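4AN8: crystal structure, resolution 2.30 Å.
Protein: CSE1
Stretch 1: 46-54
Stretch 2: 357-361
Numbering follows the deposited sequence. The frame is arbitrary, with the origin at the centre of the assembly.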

ATOM      1  N   GLU A  46      -7.529  -6.833  10.746  1.00 20.91           N
ATOM      2  CA  GLU A  46      -8.742  -6.974   9.965  1.00 20.91           C
ATOM      3  C   GLU A  46      -9.549  -5.674   9.921  1.00 20.91           C
ATOM      4  O   GLU A  46     -10.226  -5.301  10.889  1.00 20.91           O
ATOM      5  CB  GLU A  46      -9.602  -8.094  10.549  1.00 40.38           C
ATOM      6  CG  GLU A  46     -10.968  -8.269   9.877  1.00 40.38           C
ATOM      7  CD  GLU A  46     -10.887  -8.886   8.487  1.00 40.38           C
ATOM      8  OE1 GLU A  46      -9.768  -9.176   7.999  1.00 40.38           O
ATOM      9  OE2 GLU A  46     -11.958  -9.093   7.881  1.00 40.38           O
ATOM     10  N   THR A  47      -9.509  -5.001   8.785  1.00 22.81           N
ATOM     11  CA  THR A  47     -10.222  -3.757   8.641  1.00 22.81           C
ATOM     12  C   THR A  47     -10.701  -3.619   7.205  1.00 22.81           C
ATOM     13  O   THR A  47     -10.041  -4.092   6.282  1.00 22.81           O
ATOM     14  CB  THR A  47      -9.308  -2.550   9.026  1.00 22.54           C
ATOM     15  OG1 THR A  47      -9.913  -1.335   8.574  1.00 22.54           O
ATOM     16  CG2 THR A  47      -7.909  -2.703   8.386  1.00 22.54           C
ATOM     17  N   PRO A  48     -11.859  -2.981   7.006  1.00 25.55           N
ATOM     18  CA  PRO A  48     -12.276  -2.701   5.632  1.00 25.55           C
ATOM     19  C   PRO A  48     -11.354  -1.693   4.936  1.00 25.55           C
ATOM     20  O   PRO A  48     -11.223  -1.733   3.718  1.00 25.55           O
ATOM     21  CB  PRO A  48     -13.689  -2.122   5.796  1.00 27.06           C
ATOM     22  CG  PRO A  48     -13.747  -1.622   7.188  1.00 27.06           C
ATOM     23  CD  PRO A  48     -12.843  -2.525   8.000  1.00 27.06           C
ATOM     24  N   SER A  49     -10.716  -0.812   5.700  1.00 18.33           N
ATOM     25  CA  SER A  49      -9.792   0.165   5.123  1.00 18.33           C
ATOM     26  C   SER A  49      -8.360  -0.314   4.896  1.00 18.33           C
ATOM     27  O   SER A  49      -7.632  -0.613   5.847  1.00 18.33           O
ATOM     28  CB  SER A  49      -9.695   1.381   6.018  1.00 18.23           C
ATOM     29  OG  SER A  49      -8.628   2.146   5.544  1.00 18.23           O
ATOM     30  N   PRO A  50      -7.926  -0.331   3.636  1.00 19.34           N
ATOM     31  CA  PRO A  50      -6.538  -0.722   3.351  1.00 19.34           C
ATOM     32  C   PRO A  50      -5.503   0.265   3.934  1.00 19.34           C
ATOM     33  O   PRO A  50      -4.358  -0.140   4.193  1.00 19.34           O
ATOM     34  CB  PRO A  50      -6.475  -0.740   1.814  1.00 18.60           C
ATOM     35  CG  PRO A  50      -7.960  -0.825   1.354  1.00 18.60           C
ATOM     36  CD  PRO A  50      -8.722  -0.084   2.418  1.00 18.60           C
ATOM     37  N   LEU A  51      -5.888   1.529   4.127  1.00 18.57           N
ATOM     38  CA  LEU A  51      -4.985   2.504   4.732  1.00 18.57           C
ATOM     39  C   LEU A  51      -4.810   2.172   6.215  1.00 18.57           C
ATOM     40  O   LEU A  51      -3.706   2.223   6.735  1.00 18.57           O
ATOM     41  CB  LEU A  51      -5.509   3.937   4.557  1.00 16.83           C
ATOM     42  CG  LEU A  51      -5.845   4.374   3.114  1.00 16.83           C
ATOM     43  CD1 LEU A  51      -6.122   5.885   3.070  1.00 16.83           C
ATOM     44  CD2 LEU A  51      -4.752   3.960   2.090  1.00 16.83           C
ATOM     45  N   GLU A  52      -5.905   1.844   6.886  1.00 20.61           N
ATOM     46  CA  GLU A  52      -5.856   1.403   8.276  1.00 20.61           C
ATOM     47  C   GLU A  52      -4.943   0.208   8.441  1.00 20.61           C
ATOM     48  O   GLU A  52      -4.089   0.182   9.319  1.00 20.61           O
ATOM     49  CB  GLU A  52      -7.253   1.041   8.792  1.00 36.50           C
ATOM     50  CG  GLU A  52      -7.923   2.137   9.563  1.00 36.50           C
ATOM     51  CD  GLU A  52      -9.297   1.737  10.144  1.00 36.50           C
ATOM     52  OE1 GLU A  52      -9.623   0.525  10.217  1.00 36.50           O
ATOM     53  OE2 GLU A  52     -10.058   2.641  10.531  1.00 36.50           O
ATOM     54  N   GLU A  53      -5.124  -0.790   7.590  1.00 19.37           N
ATOM     55  CA  GLU A  53      -4.289  -1.978   7.653  1.00 19.37           C
ATOM     56  C   GLU A  53      -2.809  -1.602   7.500  1.00 19.37           C
ATOM     57  O   GLU A  53      -1.955  -2.114   8.230  1.00 19.37           O
ATOM     58  CB  GLU A  53      -4.702  -2.964   6.563  1.00 28.61           C
ATOM     59  CG  GLU A  53      -3.937  -4.283   6.549  1.00 28.61           C
ATOM     60  CD  GLU A  53      -4.493  -5.243   5.480  1.00 28.61           C
ATOM     61  OE1 GLU A  53      -5.526  -4.910   4.873  1.00 28.61           O
ATOM     62  OE2 GLU A  53      -3.900  -6.315   5.221  1.00 28.61           O
ATOM     63  N   ALA A  54      -2.507  -0.735   6.533  1.00 15.16           N
ATOM     64  CA  ALA A  54      -1.115  -0.379   6.242  1.00 15.16           C
ATOM     65  C   ALA A  54      -0.452   0.260   7.458  1.00 15.16           C
ATOM     66  O   ALA A  54       0.607  -0.190   7.894  1.00 15.16           O
ATOM     67  CB  ALA A  54      -1.027   0.557   5.059  1.00 17.53           C
ATOM     68  N   ASP A 357      -9.400   6.874  -4.963  1.00 32.38           N
ATOM     69  CA  ASP A 357      -9.752   5.505  -4.612  1.00 32.38           C
ATOM     70  C   ASP A 357      -8.736   4.937  -3.630  1.00 32.38           C
ATOM     71  O   ASP A 357      -7.608   5.428  -3.513  1.00 32.38           O
ATOM     72  CB  ASP A 357      -9.814   4.634  -5.875  1.00 44.26           C
ATOM     73  CG  ASP A 357     -10.595   3.332  -5.670  1.00 44.26           C
ATOM     74  OD1 ASP A 357     -11.479   3.270  -4.785  1.00 44.26           O
ATOM     75  OD2 ASP A 357     -10.326   2.358  -6.418  1.00 44.26           O
ATOM     76  N   ILE A 358      -9.153   3.885  -2.942  1.00 30.78           N
ATOM     77  CA  ILE A 358      -8.328   3.217  -1.963  1.00 30.78           C
ATOM     78  C   ILE A 358      -8.428   1.726  -2.256  1.00 30.78           C
ATOM     79  O   ILE A 358      -9.512   1.201  -2.444  1.00 30.78           O
ATOM     80  CB  ILE A 358      -8.801   3.627  -0.568  1.00 30.18           C
ATOM     81  CG1 ILE A 358      -8.222   4.996  -0.243  1.00 30.18           C
ATOM     82  CG2 ILE A 358      -8.399   2.667   0.466  1.00 30.18           C
ATOM     83  CD1 ILE A 358      -9.033   5.749   0.735  1.00 30.18           C
ATOM     84  N   ARG A 359      -7.290   1.052  -2.356  1.00 25.61           N
ATOM     85  CA  ARG A 359      -7.289  -0.313  -2.864  1.00 25.61           C
ATOM     86  C   ARG A 359      -6.441  -1.274  -2.050  1.00 25.61           C
ATOM     87  O   ARG A 359      -5.370  -0.902  -1.552  1.00 25.61           O
ATOM     88  CB  ARG A 359      -6.835  -0.334  -4.329  1.00 50.43           C
ATOM     89  CG  ARG A 359      -7.990  -0.241  -5.303  1.00 50.43           C
ATOM     90  CD  ARG A 359      -7.581   0.230  -6.687  1.00 50.43           C
ATOM     91  NE  ARG A 359      -6.551  -0.599  -7.313  1.00 50.43           N
ATOM     92  CZ  ARG A 359      -5.932  -0.264  -8.444  1.00 50.43           C
ATOM     93  NH1 ARG A 359      -6.269   0.870  -9.054  1.00 50.43           N
ATOM     94  NH2 ARG A 359      -4.993  -1.050  -8.967  1.00 50.43           N
ATOM     95  N   ARG A 360      -6.946  -2.505  -1.945  1.00 25.43           N
ATOM     96  CA  ARG A 360      -6.247  -3.642  -1.381  1.00 25.43           C
ATOM     97  C   ARG A 360      -6.108  -4.711  -2.468  1.00 25.43           C
ATOM     98  O   ARG A 360      -7.098  -5.230  -2.974  1.00 25.43           O
ATOM     99  CB  ARG A 360      -7.016  -4.199  -0.175  1.00 31.01           C
ATOM    100  CG  ARG A 360      -6.559  -5.581   0.318  1.00 31.01           C
ATOM    101  CD  ARG A 360      -6.814  -5.795   1.835  1.00 31.01           C
ATOM    102  NE  ARG A 360      -8.063  -5.174   2.260  1.00 31.01           N
ATOM    103  CZ  ARG A 360      -8.224  -4.415   3.340  1.00 31.01           C
ATOM    104  NH1 ARG A 360      -7.232  -4.159   4.163  1.00 31.01           N
ATOM    105  NH2 ARG A 360      -9.411  -3.904   3.594  1.00 31.01           N
ATOM    106  N   GLU A 361      -4.880  -5.039  -2.844  1.00 26.09           N
ATOM    107  CA  GLU A 361      -4.696  -6.140  -3.784  1.00 26.09           C
ATOM    108  C   GLU A 361      -3.951  -7.324  -3.172  1.00 26.09           C
ATOM    109  O   GLU A 361      -3.061  -7.150  -2.361  1.00 26.09           O
ATOM    110  CB  GLU A 361      -4.048  -5.660  -5.075  1.00 42.59           C
ATOM    111  CG  GLU A 361      -5.087  -5.385  -6.117  1.00 42.59           C
ATOM    112  CD  GLU A 361      -4.683  -4.311  -7.076  1.00 42.59           C
ATOM    113  OE1 GLU A 361      -3.528  -4.358  -7.572  1.00 42.59           O
ATOM    114  OE2 GLU A 361      -5.530  -3.420  -7.328  1.00 42.59           O
TER

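Why does Arg 360 bury more of its surface in this contact than any other residue? Its CA-to-CB bond points toward the loop and helix start, chi1 and chi2 are t and chi3 is p, and the chain ends with the guanidinium near the carbonyls of Thr 47, Pro 48 and Ser 49. There Arg 360 NH2 donates a weak hydrogen bond to Thr 47 O at 2.8 Å; the N-H...O angle of 123° is far from linear. Pro 48 O lies equally near Arg 360 NH2, also at 2.8 Å, but the angle is too poor for a hydrogen bond.

What balances the charge of that guanidinium? The CA-to-CB bond of Glu 53, a residue one helical turn beyond Pro 50, points toward the strand, and its side chain forms a salt bridge at the guanidinium edge. The modelled distance from Glu 53 OE1 to Arg 360 NH1, 2.0 Å, is too short to be real, so the pairing is credible but its exact geometry is not.

Where does Pro 50 sit in this arrangement? It opens the helix and its CA-to-CB bond points toward the strand, with Pro 50 CA over one face of the guanidinium, 3.6 Å from Arg 360 NH1. Its ring also meets Ile 358: Pro 50 CD lies 3.4 Å from Ile 358 CG2, a close apolar contact. Ile 358 reaches further along the helix as well, Ile 358 CD1 lying 3.7 Å from Leu 51 CD1.

What holds the helix start in shape beside the strand? Ser 49 caps it, Ser 49 OG accepting from Glu 52 N at 3.1 Å in a nearly straight bond and from Leu 51 N, also at 3.1 Å, in a weak one. The CA-to-CB bond of Ser 49 points away from the strand, and both capping bonds stay within the stretch, while that of neighbouring Pro 50 points toward the strand.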